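Local coordinates for insecticidal crystal protein Cry35Ab1 (Bacillus thuringiensis, PDB 4JP0), which acts with Cry34Ab1 as one component of a binary insecticidal toxin active on western corn rootworm, whose primary target is probably the larval midgut epithelium, at residues Q250-F259 / I281-M290; N308-E319 / I333-T344. All blocks are in the same frame, centred on the assembly; numbering follows the deposited sequence.

Contact 1 (250-259 with 281-290) and contact 2 (308-319 with 333-344) follow one another along the chain, both within the Toxin_10 part of the protein and with centres about 16 Å apart. Contact 1 wraps a loop round a small hairpin; contact 2 pairs the last two strands of a four-stranded antiparallel sheet. They meet by packing. Met290 SD lies 3.5 Å from Thr335 CB, Ser255 OG lies 3.5 Å from Asp337 CB, and Ile281 CD1 reaches Leu318 CD2 at 4.0 Å. The turn of the hairpin and both ends of the 281-290 loop therefore rest on the two long strands.

Contact 1 of 2, residues Q250-F259 / I281-M290; sequences QINIDSGMKF and IEYSHETKIM
The Tyr283 ring presents its edge to Phe259, with Phe259 CE1 near the plane of the tyrosine, while the methyl of Met257 approaches that ring obliquely, CE lying 3.9 Å from Tyr283 CE2. Lys272 of helix 272-279 touches both aromatic side chains. The imidazole of His285 has Tyr283 O in its plane at one edge, where ND1 donates a hydrogen bond, and Asp254 OD2 comes to the ring obliquely. Phe259, Met257 and Asp254 belong to a small beta hairpin (strands 249-251 and 257-259, with a type I turn from Asn252 to Ser255), and Tyr283 and His285 to the loop 281-290 that wraps it.

Two single backbone bridges fix the loop. At one, Met290 N donates to Ile251 O and Ile253 N to Lys288 O, both at 2.9 Å; at the other, Met257 N donates to Glu282 O and Ser284 N to Met257 O. At Gly256, which has no side chain, the backbones close in: its CA is 3.8 Å from Ser284 CA and 3.2 Å from Glu282 O.

Between the bridges, polar side chains hold the loop. Asn252 ND2 donates to Glu286 O from 59° above the carbonyl plane, a bent bond of 130° at the hydrogen, and also to a water that donates to Thr287 O. Ser284 OG accepts from Glu286 N in an ST turn. Met257 CG stands between its backbone N and carbonyl carbon (chi1 49°), and the extended chain beyond crosses Ile281 at about a right angle, with CG 3.7 Å from Ile281 CG2. At the turn, the carboxylate of Asp254 takes the backbone N-H of His285 from above its plane, OD2 to N 2.7 Å.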
loop_
_atom_site.group_PDB
_atom_site.type_symbol
_atom_site.label_atom_id
_atom_site.label_comp_id
_atom_site.label_asym_id
_atom_site.label_seq_id
_atom_site.Cartn_x
_atom_site.Cartn_y
_atom_site.Cartn_z
ATOM N N GLN A 250 -1.996 -9.214 2.427
ATOM C CA GLN A 250 -0.902 -10.175 2.217
ATOM C C GLN A 250 -0.530 -10.256 0.750
ATOM O O GLN A 250 -1.305 -9.836 -0.123
ATOM C CB GLN A 250 -1.299 -11.577 2.699
ATOM C CG GLN A 250 -2.463 -12.198 1.936
ATOM C CD GLN A 250 -3.021 -13.449 2.617
ATOM O OE1 GLN A 250 -3.219 -13.457 3.828
ATOM N NE2 GLN A 250 -3.283 -14.498 1.833
ATOM N N ILE A 251 0.651 -10.813 0.477
ATOM C CA ILE A 251 1.072 -11.028 -0.887
ATOM C C ILE A 251 0.878 -12.499 -1.150
ATOM O O ILE A 251 1.371 -13.333 -0.397
ATOM C CB ILE A 251 2.520 -10.663 -1.117
ATOM C CG1 ILE A 251 2.802 -9.202 -0.714
ATOM C CG2 ILE A 251 2.808 -10.824 -2.579
ATOM C CD1 ILE A 251 1.904 -8.219 -1.376
ATOM N N ASN A 252 0.130 -12.811 -2.197
ATOM C CA ASN A 252 -0.121 -14.216 -2.553
ATOM C C ASN A 252 0.911 -14.767 -3.527
ATOM O O ASN A 252 1.802 -14.043 -3.993
ATOM C CB ASN A 252 -1.528 -14.381 -3.109
ATOM C CG ASN A 252 -2.556 -14.452 -2.027
ATOM O OD1 ASN A 252 -2.224 -14.375 -0.840
ATOM N ND2 ASN A 252 -3.824 -14.606 -2.418
ATOM N N ILE A 253 0.783 -16.053 -3.859
ATOM C CA ILE A 253 1.813 -16.731 -4.657
ATOM C C ILE A 253 2.047 -16.096 -6.049
ATOM O O ILE A 253 3.098 -16.256 -6.701
ATOM C CB ILE A 253 1.445 -18.254 -4.717
ATOM C CG1 ILE A 253 2.577 -19.092 -5.303
ATOM C CG2 ILE A 253 0.140 -18.471 -5.481
ATOM C CD1 ILE A 253 2.425 -20.576 -5.032
ATOM N N ASP A 254 0.998 -15.422 -6.457
ATOM C CA ASP A 254 0.756 -14.597 -7.618
ATOM C C ASP A 254 1.616 -13.300 -7.564
ATOM O O ASP A 254 1.785 -12.571 -8.558
ATOM C CB ASP A 254 -0.746 -14.190 -7.360
ATOM C CG ASP A 254 -1.392 -13.412 -8.500
ATOM O OD1 ASP A 254 -0.903 -12.306 -8.866
ATOM O OD2 ASP A 254 -2.429 -13.798 -9.063
ATOM N N SER A 255 2.159 -13.011 -6.388
ATOM C CA SER A 255 2.751 -11.683 -6.112
ATOM C C SER A 255 1.675 -10.592 -6.137
ATOM O O SER A 255 1.975 -9.388 -6.088
ATOM C CB SER A 255 3.898 -11.316 -7.055
ATOM O OG SER A 255 5.085 -12.004 -6.693
ATOM N N GLY A 256 0.413 -10.995 -6.205
ATOM C CA GLY A 256 -0.645 -9.999 -6.144
ATOM C C GLY A 256 -1.086 -9.836 -4.699
ATOM O O GLY A 256 -0.801 -10.678 -3.861
ATOM N N MET A 257 -1.795 -8.762 -4.405
ATOM C CA MET A 257 -2.192 -8.545 -3.028
ATOM C C MET A 257 -3.592 -9.105 -2.758
ATOM O O MET A 257 -4.435 -9.151 -3.649
ATOM C CB MET A 257 -2.129 -7.058 -2.650
ATOM C CG MET A 257 -2.811 -6.138 -3.639
ATOM S SD MET A 257 -2.580 -4.384 -3.198
ATOM C CE MET A 257 -3.751 -3.677 -4.309
ATOM N N LYS A 258 -3.811 -9.501 -1.509
ATOM C CA LYS A 258 -5.064 -10.077 -1.047
ATOM C C LYS A 258 -5.363 -9.444 0.305
ATOM O O LYS A 258 -4.516 -9.402 1.170
ATOM C CB LYS A 258 -4.917 -11.614 -0.979
ATOM C CG LYS A 258 -5.815 -12.369 0.011
ATOM C CD LYS A 258 -7.259 -12.300 -0.298
ATOM C CE LYS A 258 -8.027 -13.373 0.526
ATOM N NZ LYS A 258 -8.373 -12.910 1.928
ATOM N N PHE A 259 -6.565 -8.915 0.483
ATOM C CA PHE A 259 -6.877 -8.193 1.719
ATOM C C PHE A 259 -7.437 -9.069 2.835
ATOM O O PHE A 259 -8.308 -9.902 2.603
ATOM C CB PHE A 259 -7.754 -6.958 1.415
ATOM C CG PHE A 259 -7.018 -5.896 0.637
ATOM C CD1 PHE A 259 -6.906 -5.979 -0.738
ATOM C CD2 PHE A 259 -6.389 -4.835 1.301
ATOM C CE1 PHE A 259 -6.168 -5.023 -1.446
ATOM C CE2 PHE A 259 -5.678 -3.881 0.621
ATOM C CZ PHE A 259 -5.560 -3.972 -0.766
ATOM N N ILE A 281 0.592 -2.602 -7.943
ATOM C CA ILE A 281 0.550 -3.978 -7.490
ATOM C C ILE A 281 -0.794 -4.538 -7.925
ATOM O O ILE A 281 -1.826 -3.927 -7.691
ATOM C CB ILE A 281 0.636 -4.006 -5.971
ATOM C CG1 ILE A 281 2.032 -3.590 -5.501
ATOM C CG2 ILE A 281 0.324 -5.388 -5.448
ATOM C CD1 ILE A 281 2.062 -3.310 -4.037
ATOM N N GLU A 282 -0.770 -5.684 -8.588
ATOM C CA GLU A 282 -1.988 -6.305 -9.066
ATOM C C GLU A 282 -2.756 -6.961 -7.925
ATOM O O GLU A 282 -2.178 -7.348 -6.913
ATOM C CB GLU A 282 -1.625 -7.368 -10.119
ATOM C CG GLU A 282 -1.136 -6.754 -11.423
ATOM C CD GLU A 282 -0.823 -7.768 -12.507
ATOM O OE1 GLU A 282 -0.790 -8.999 -12.219
ATOM O OE2 GLU A 282 -0.606 -7.321 -13.666
ATOM N N TYR A 283 -4.068 -7.047 -8.087
ATOM C CA TYR A 283 -4.880 -7.860 -7.210
ATOM C C TYR A 283 -4.524 -9.305 -7.527
ATOM O O TYR A 283 -4.319 -9.675 -8.703
ATOM C CB TYR A 283 -6.362 -7.639 -7.493
ATOM C CG TYR A 283 -6.844 -6.228 -7.202
ATOM C CD1 TYR A 283 -7.283 -5.395 -8.216
ATOM C CD2 TYR A 283 -6.875 -5.739 -5.918
ATOM C CE1 TYR A 283 -7.745 -4.105 -7.943
ATOM C CE2 TYR A 283 -7.326 -4.450 -5.647
ATOM C CZ TYR A 283 -7.742 -3.651 -6.665
ATOM O OH TYR A 283 -8.176 -2.386 -6.406
ATOM N N SER A 284 -4.434 -10.123 -6.488
ATOM C CA SER A 284 -4.109 -11.529 -6.665
ATOM C C SER A 284 -5.229 -12.274 -7.360
ATOM O O SER A 284 -6.395 -11.901 -7.243
ATOM C CB SER A 284 -3.816 -12.187 -5.324
ATOM O OG SER A 284 -3.627 -13.583 -5.479
ATOM N N HIS A 285 -4.858 -13.333 -8.081
ATOM C CA HIS A 285 -5.834 -14.199 -8.751
ATOM C C HIS A 285 -5.771 -15.591 -8.127
ATOM O O HIS A 285 -6.387 -16.548 -8.610
ATOM C CB HIS A 285 -5.514 -14.284 -10.245
ATOM C CG HIS A 285 -5.884 -13.057 -11.018
ATOM N ND1 HIS A 285 -5.481 -11.791 -10.651
ATOM C CD2 HIS A 285 -6.608 -12.905 -12.153
ATOM C CE1 HIS A 285 -5.951 -10.909 -11.517
ATOM N NE2 HIS A 285 -6.639 -11.559 -12.439
ATOM N N GLU A 286 -5.008 -15.701 -7.050
ATOM C CA GLU A 286 -4.799 -16.946 -6.354
ATOM C C GLU A 286 -5.324 -16.862 -4.946
ATOM O O GLU A 286 -5.655 -15.787 -4.442
ATOM C CB GLU A 286 -3.306 -17.287 -6.295
ATOM C CG GLU A 286 -2.592 -17.348 -7.637
ATOM C CD GLU A 286 -2.867 -18.616 -8.450
ATOM O OE1 GLU A 286 -3.483 -19.601 -7.947
ATOM O OE2 GLU A 286 -2.440 -18.627 -9.622
ATOM N N THR A 287 -5.383 -18.014 -4.295
ATOM C CA THR A 287 -5.853 -18.061 -2.937
ATOM C C THR A 287 -4.722 -18.401 -1.969
ATOM O O THR A 287 -4.853 -18.218 -0.755
ATOM C CB THR A 287 -7.013 -19.061 -2.827
ATOM O OG1 THR A 287 -7.598 -18.977 -1.526
ATOM C CG2 THR A 287 -6.514 -20.479 -2.896
ATOM N N LYS A 288 -3.594 -18.866 -2.495
ATOM C CA LYS A 288 -2.481 -19.249 -1.626
ATOM C C LYS A 288 -1.558 -18.072 -1.283
ATOM O O LYS A 288 -1.095 -17.400 -2.173
ATOM C CB LYS A 288 -1.651 -20.366 -2.271
ATOM C CG LYS A 288 -0.574 -20.932 -1.365
ATOM C CD LYS A 288 0.126 -22.124 -2.015
ATOM C CE LYS A 288 1.004 -22.907 -1.013
ATOM N NZ LYS A 288 2.239 -22.179 -0.550
ATOM N N ILE A 289 -1.306 -17.855 0.008
ATOM C CA ILE A 289 -0.385 -16.837 0.484
ATOM C C ILE A 289 1.027 -17.178 0.063
ATOM O O ILE A 289 1.377 -18.341 0.030
ATOM C CB ILE A 289 -0.445 -16.750 2.023
ATOM C CG1 ILE A 289 0.336 -15.536 2.529
ATOM C CG2 ILE A 289 0.115 -18.000 2.656
ATOM C CD1 ILE A 289 0.009 -15.130 3.969
ATOM N N MET A 290 1.853 -16.182 -0.254
ATOM C CA MET A 290 3.224 -16.518 -0.642
ATOM C C MET A 290 4.041 -17.064 0.518
ATOM O O MET A 290 4.117 -16.454 1.595
ATOM C CB MET A 290 3.980 -15.324 -1.209
ATOM C CG MET A 290 5.365 -15.744 -1.712
ATOM S SD MET A 290 6.301 -14.322 -2.153
ATOM C CE MET A 290 5.386 -13.765 -3.602
HETATM O O HOH W 1 -6.098 -15.678 -0.516
HETATM O O HOH W 2 1.736 -6.903 -8.382
#

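Contact 2 of 2, residues N308-E319 / I333-T344; sequences NSIGFLTITSLE and IQTSDNDTYNVT
A long antiparallel beta hairpin, strands 307-323 and 327-346, supplies this contact, and its register is interrupted by the loop around 337-341. Over 308-319 the segment axes approach to 4.6 Å on both sides of that loop, at 157° to 333-336 and 150° to 342-344. Reciprocal backbone bonds join Ile310 with Thr344, Phe312 with Asn342, Thr316 with Thr335 and Leu318 with Ile333.

At the interruption a side chain replaces a backbone acceptor: Thr314 N donates to Thr340 OG1 at 2.9 Å. Thr340 OG1, set between its own backbone N and carbonyl carbon, donates a hydrogen bond to Asp337 O, 2.6 Å away. That carbonyl also receives Thr340 N, so two donors from one residue grip it. Asp337 OD1 accepts from Asp339 N in an Asx turn. Leu313 lies against the loop, its CD2 at the edge of the Tyr341 ring and 3.8 Å from Tyr341 CB. The same ring runs beside Gly311, its CE1 3.8 Å from Gly311 CA, and stacks on Tyr231, while its OH is hydrogen-bonded to Tyr229.

Ser317 and Gln334 form a non-hydrogen-bonded pair whose side chains meet: Gln334 NE2 donates to Ser317 OG at 2.8 Å and 178°, the oxygen lying in the amide plane. Ser317 OG in turn donates to the anti lone pair of Glu319 OE2, while Glu319 OE1 is hydrogen-bonded to Tyr321 OH. Along its other edge, 307-323 is bonded by strand 202-221 at Ser309, Gly311, Leu313 and Ile315; the hairpin gives two strands of a four-stranded antiparallel sheet, consistent with the elongated sheets of aerolysin-type relatives.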
loop_
_atom_site.group_PDB
_atom_site.type_symbol
_atom_site.label_atom_id
_atom_site.label_comp_id
_atom_site.label_asym_id
_atom_site.label_seq_id
_atom_site.Cartn_x
_atom_site.Cartn_y
_atom_site.Cartn_z
ATOM N N ASN A 308 28.934 -21.954 -17.269
ATOM C CA ASN A 308 28.423 -21.589 -15.955
ATOM C C ASN A 308 27.113 -20.837 -16.161
ATOM O O ASN A 308 26.966 -20.099 -17.138
ATOM C CB ASN A 308 29.444 -20.723 -15.189
ATOM C CG ASN A 308 30.864 -21.381 -15.111
ATOM O OD1 ASN A 308 31.893 -20.724 -15.362
ATOM N ND2 ASN A 308 30.912 -22.672 -14.782
ATOM N N SER A 309 26.162 -21.015 -15.242
ATOM C CA SER A 309 24.872 -20.332 -15.349
ATOM C C SER A 309 24.493 -19.805 -13.988
ATOM O O SER A 309 24.955 -20.318 -12.971
ATOM C CB SER A 309 23.804 -21.322 -15.809
ATOM O OG SER A 309 22.535 -20.701 -16.003
ATOM N N ILE A 310 23.688 -18.759 -13.975
ATOM C CA ILE A 310 23.143 -18.247 -12.746
ATOM C C ILE A 310 21.815 -17.614 -13.107
ATOM O O ILE A 310 21.614 -17.167 -14.233
ATOM C CB ILE A 310 24.092 -17.221 -12.092
ATOM C CG1 ILE A 310 23.612 -16.877 -10.669
ATOM C CG2 ILE A 310 24.185 -15.988 -12.938
ATOM C CD1 ILE A 310 24.633 -16.190 -9.799
ATOM N N GLY A 311 20.910 -17.545 -12.142
ATOM C CA GLY A 311 19.613 -16.965 -12.388
ATOM C C GLY A 311 19.302 -15.788 -11.486
ATOM O O GLY A 311 19.850 -15.670 -10.382
ATOM N N PHE A 312 18.446 -14.903 -11.984
ATOM C CA PHE A 312 17.985 -13.769 -11.193
ATOM C C PHE A 312 16.475 -13.712 -11.103
ATOM O O PHE A 312 15.770 -14.186 -11.996
ATOM C CB PHE A 312 18.491 -12.476 -11.806
ATOM C CG PHE A 312 19.992 -12.351 -11.782
ATOM C CD1 PHE A 312 20.759 -12.765 -12.862
ATOM C CD2 PHE A 312 20.631 -11.824 -10.679
ATOM C CE1 PHE A 312 22.126 -12.670 -12.842
ATOM C CE2 PHE A 312 22.001 -11.702 -10.660
ATOM C CZ PHE A 312 22.751 -12.122 -11.748
ATOM N N LEU A 313 16.009 -13.112 -10.016
ATOM C CA LEU A 313 14.591 -12.857 -9.756
ATOM C C LEU A 313 14.403 -11.385 -9.474
ATOM O O LEU A 313 15.295 -10.739 -8.914
ATOM C CB LEU A 313 14.155 -13.628 -8.515
ATOM C CG LEU A 313 14.116 -15.143 -8.717
ATOM C CD1 LEU A 313 14.149 -15.859 -7.392
ATOM C CD2 LEU A 313 12.822 -15.467 -9.505
ATOM N N THR A 314 13.225 -10.865 -9.835
ATOM C CA THR A 314 12.865 -9.506 -9.481
ATOM C C THR A 314 12.356 -9.585 -8.072
ATOM O O THR A 314 11.454 -10.379 -7.781
ATOM C CB THR A 314 11.756 -8.960 -10.388
ATOM O OG1 THR A 314 12.300 -8.714 -11.681
ATOM C CG2 THR A 314 11.308 -7.558 -9.911
ATOM N N ILE A 315 12.974 -8.800 -7.199
ATOM C CA ILE A 315 12.551 -8.694 -5.821
ATOM C C ILE A 315 11.636 -7.500 -5.692
ATOM O O ILE A 315 11.880 -6.474 -6.314
ATOM C CB ILE A 315 13.746 -8.474 -4.890
ATOM C CG1 ILE A 315 14.817 -9.556 -5.077
ATOM C CG2 ILE A 315 13.247 -8.490 -3.419
ATOM C CD1 ILE A 315 14.333 -10.974 -4.677
ATOM N N THR A 316 10.571 -7.635 -4.899
ATOM C CA THR A 316 9.730 -6.468 -4.583
ATOM C C THR A 316 9.812 -6.230 -3.090
ATOM O O THR A 316 9.588 -7.153 -2.289
ATOM C CB THR A 316 8.292 -6.725 -4.996
ATOM O OG1 THR A 316 8.244 -6.832 -6.415
ATOM C CG2 THR A 316 7.388 -5.501 -4.699
ATOM N N SER A 317 10.113 -4.999 -2.687
ATOM C CA SER A 317 10.202 -4.677 -1.273
ATOM C C SER A 317 9.137 -3.617 -0.924
ATOM O O SER A 317 9.178 -2.512 -1.422
ATOM C CB SER A 317 11.593 -4.111 -0.941
ATOM O OG SER A 317 11.718 -3.879 0.455
ATOM N N LEU A 318 8.192 -3.991 -0.078
ATOM C CA LEU A 318 7.152 -3.071 0.386
ATOM C C LEU A 318 7.627 -2.573 1.747
ATOM O O LEU A 318 7.947 -3.379 2.622
ATOM C CB LEU A 318 5.853 -3.844 0.502
ATOM C CG LEU A 318 5.142 -3.945 -0.849
ATOM C CD1 LEU A 318 3.829 -4.756 -0.770
ATOM C CD2 LEU A 318 4.857 -2.561 -1.333
ATOM N N GLU A 319 7.713 -1.260 1.935
ATOM C CA GLU A 319 8.285 -0.726 3.176
ATOM C C GLU A 319 7.427 0.442 3.650
ATOM O O GLU A 319 7.108 1.323 2.887
ATOM C CB GLU A 319 9.730 -0.251 2.934
ATOM C CG GLU A 319 10.667 -1.354 2.416
ATOM C CD GLU A 319 12.029 -0.839 1.920
ATOM O OE1 GLU A 319 12.420 0.294 2.224
ATOM O OE2 GLU A 319 12.743 -1.575 1.208
ATOM N N ILE A 333 8.813 -6.012 3.879
ATOM C CA ILE A 333 8.719 -7.402 3.448
ATOM C C ILE A 333 9.254 -7.441 2.048
ATOM O O ILE A 333 8.968 -6.535 1.252
ATOM C CB ILE A 333 7.267 -7.955 3.519
ATOM C CG1 ILE A 333 7.178 -9.317 2.817
ATOM C CG2 ILE A 333 6.320 -7.006 2.864
ATOM C CD1 ILE A 333 5.848 -10.091 3.081
ATOM N N GLN A 334 10.099 -8.438 1.779
ATOM C CA GLN A 334 10.603 -8.657 0.440
ATOM C C GLN A 334 10.057 -9.976 -0.102
ATOM O O GLN A 334 9.937 -10.957 0.634
ATOM C CB GLN A 334 12.127 -8.700 0.409
ATOM C CG GLN A 334 12.765 -7.353 0.612
ATOM C CD GLN A 334 12.846 -7.014 2.070
ATOM O OE1 GLN A 334 13.224 -7.872 2.887
ATOM N NE2 GLN A 334 12.503 -5.771 2.418
ATOM N N THR A 335 9.675 -9.971 -1.369
ATOM C CA THR A 335 9.175 -11.184 -2.024
ATOM C C THR A 335 9.828 -11.288 -3.392
ATOM O O THR A 335 10.289 -10.277 -3.926
ATOM C CB THR A 335 7.638 -11.140 -2.191
ATOM O OG1 THR A 335 7.252 -10.047 -3.024
ATOM C CG2 THR A 335 6.922 -10.858 -0.844
ATOM N N SER A 336 9.879 -12.499 -3.955
ATOM C CA SER A 336 10.387 -12.667 -5.308
ATOM C C SER A 336 9.342 -13.429 -6.111
ATOM O O SER A 336 8.638 -14.269 -5.576
ATOM C CB SER A 336 11.732 -13.396 -5.319
ATOM O OG SER A 336 11.599 -14.680 -4.740
ATOM N N ASP A 337 9.274 -13.129 -7.394
ATOM C CA ASP A 337 8.237 -13.573 -8.322
ATOM C C ASP A 337 8.848 -14.530 -9.343
ATOM O O ASP A 337 9.623 -14.128 -10.222
ATOM C CB ASP A 337 7.719 -12.316 -9.017
ATOM C CG ASP A 337 6.629 -12.588 -10.025
ATOM O OD1 ASP A 337 6.379 -13.781 -10.346
ATOM O OD2 ASP A 337 5.994 -11.642 -10.567
ATOM N N ASN A 338 8.497 -15.805 -9.215
ATOM C CA ASN A 338 9.101 -16.825 -10.061
ATOM C C ASN A 338 8.822 -16.585 -11.530
ATOM O O ASN A 338 9.553 -17.086 -12.386
ATOM C CB ASN A 338 8.724 -18.229 -9.613
ATOM C CG ASN A 338 7.307 -18.568 -9.929
ATOM O OD1 ASN A 338 6.387 -17.801 -9.620
ATOM N ND2 ASN A 338 7.107 -19.734 -10.552
ATOM N N ASP A 339 7.805 -15.778 -11.839
ATOM C CA ASP A 339 7.542 -15.483 -13.244
ATOM C C ASP A 339 8.580 -14.507 -13.817
ATOM O O ASP A 339 8.619 -14.239 -15.028
ATOM C CB ASP A 339 6.115 -14.960 -13.440
ATOM C CG ASP A 339 5.097 -16.091 -13.505
ATOM O OD1 ASP A 339 5.495 -17.239 -13.825
ATOM O OD2 ASP A 339 3.889 -15.942 -13.264
ATOM N N THR A 340 9.437 -13.981 -12.954
ATOM C CA THR A 340 10.460 -13.067 -13.453
ATOM C C THR A 340 11.818 -13.725 -13.559
ATOM O O THR A 340 12.809 -13.057 -13.850
ATOM C CB THR A 340 10.619 -11.832 -12.559
ATOM O OG1 THR A 340 11.067 -12.230 -11.253
ATOM C CG2 THR A 340 9.274 -11.155 -12.338
ATOM N N TYR A 341 11.871 -15.027 -13.331
ATOM C CA TYR A 341 13.145 -15.733 -13.294
ATOM C C TYR A 341 13.830 -15.656 -14.647
ATOM O O TYR A 341 13.225 -15.963 -15.688
ATOM C CB TYR A 341 12.907 -17.200 -12.866
ATOM C CG TYR A 341 14.163 -18.009 -12.670
ATOM C CD1 TYR A 341 15.073 -17.692 -11.663
ATOM C CD2 TYR A 341 14.428 -19.101 -13.471
ATOM C CE1 TYR A 341 16.230 -18.446 -11.471
ATOM C CE2 TYR A 341 15.591 -19.864 -13.285
ATOM C CZ TYR A 341 16.480 -19.531 -12.297
ATOM O OH TYR A 341 17.623 -20.291 -12.143
ATOM N N ASN A 342 15.098 -15.259 -14.646
ATOM C CA ASN A 342 15.846 -15.252 -15.890
ATOM C C ASN A 342 17.186 -15.837 -15.626
ATOM O O ASN A 342 17.762 -15.573 -14.578
ATOM C CB ASN A 342 16.055 -13.823 -16.377
ATOM C CG ASN A 342 14.871 -13.305 -17.119
ATOM O OD1 ASN A 342 14.787 -13.470 -18.353
ATOM N ND2 ASN A 342 13.923 -12.684 -16.391
ATOM N N VAL A 343 17.701 -16.637 -16.553
ATOM C CA VAL A 343 19.055 -17.147 -16.362
ATOM C C VAL A 343 20.044 -16.502 -17.334
ATOM O O VAL A 343 19.669 -16.015 -18.426
ATOM C CB VAL A 343 19.118 -18.677 -16.532
ATOM C CG1 VAL A 343 18.381 -19.360 -15.399
ATOM C CG2 VAL A 343 18.520 -19.083 -17.881
ATOM N N THR A 344 21.315 -16.490 -16.962
ATOM C CA THR A 344 22.307 -15.978 -17.889
ATOM C C THR A 344 23.526 -16.853 -17.752
ATOM O O THR A 344 23.747 -17.491 -16.726
ATOM C CB THR A 344 22.570 -14.453 -17.689
ATOM O OG1 THR A 344 23.433 -13.960 -18.724
ATOM C CG2 THR A 344 23.336 -14.159 -16.383
#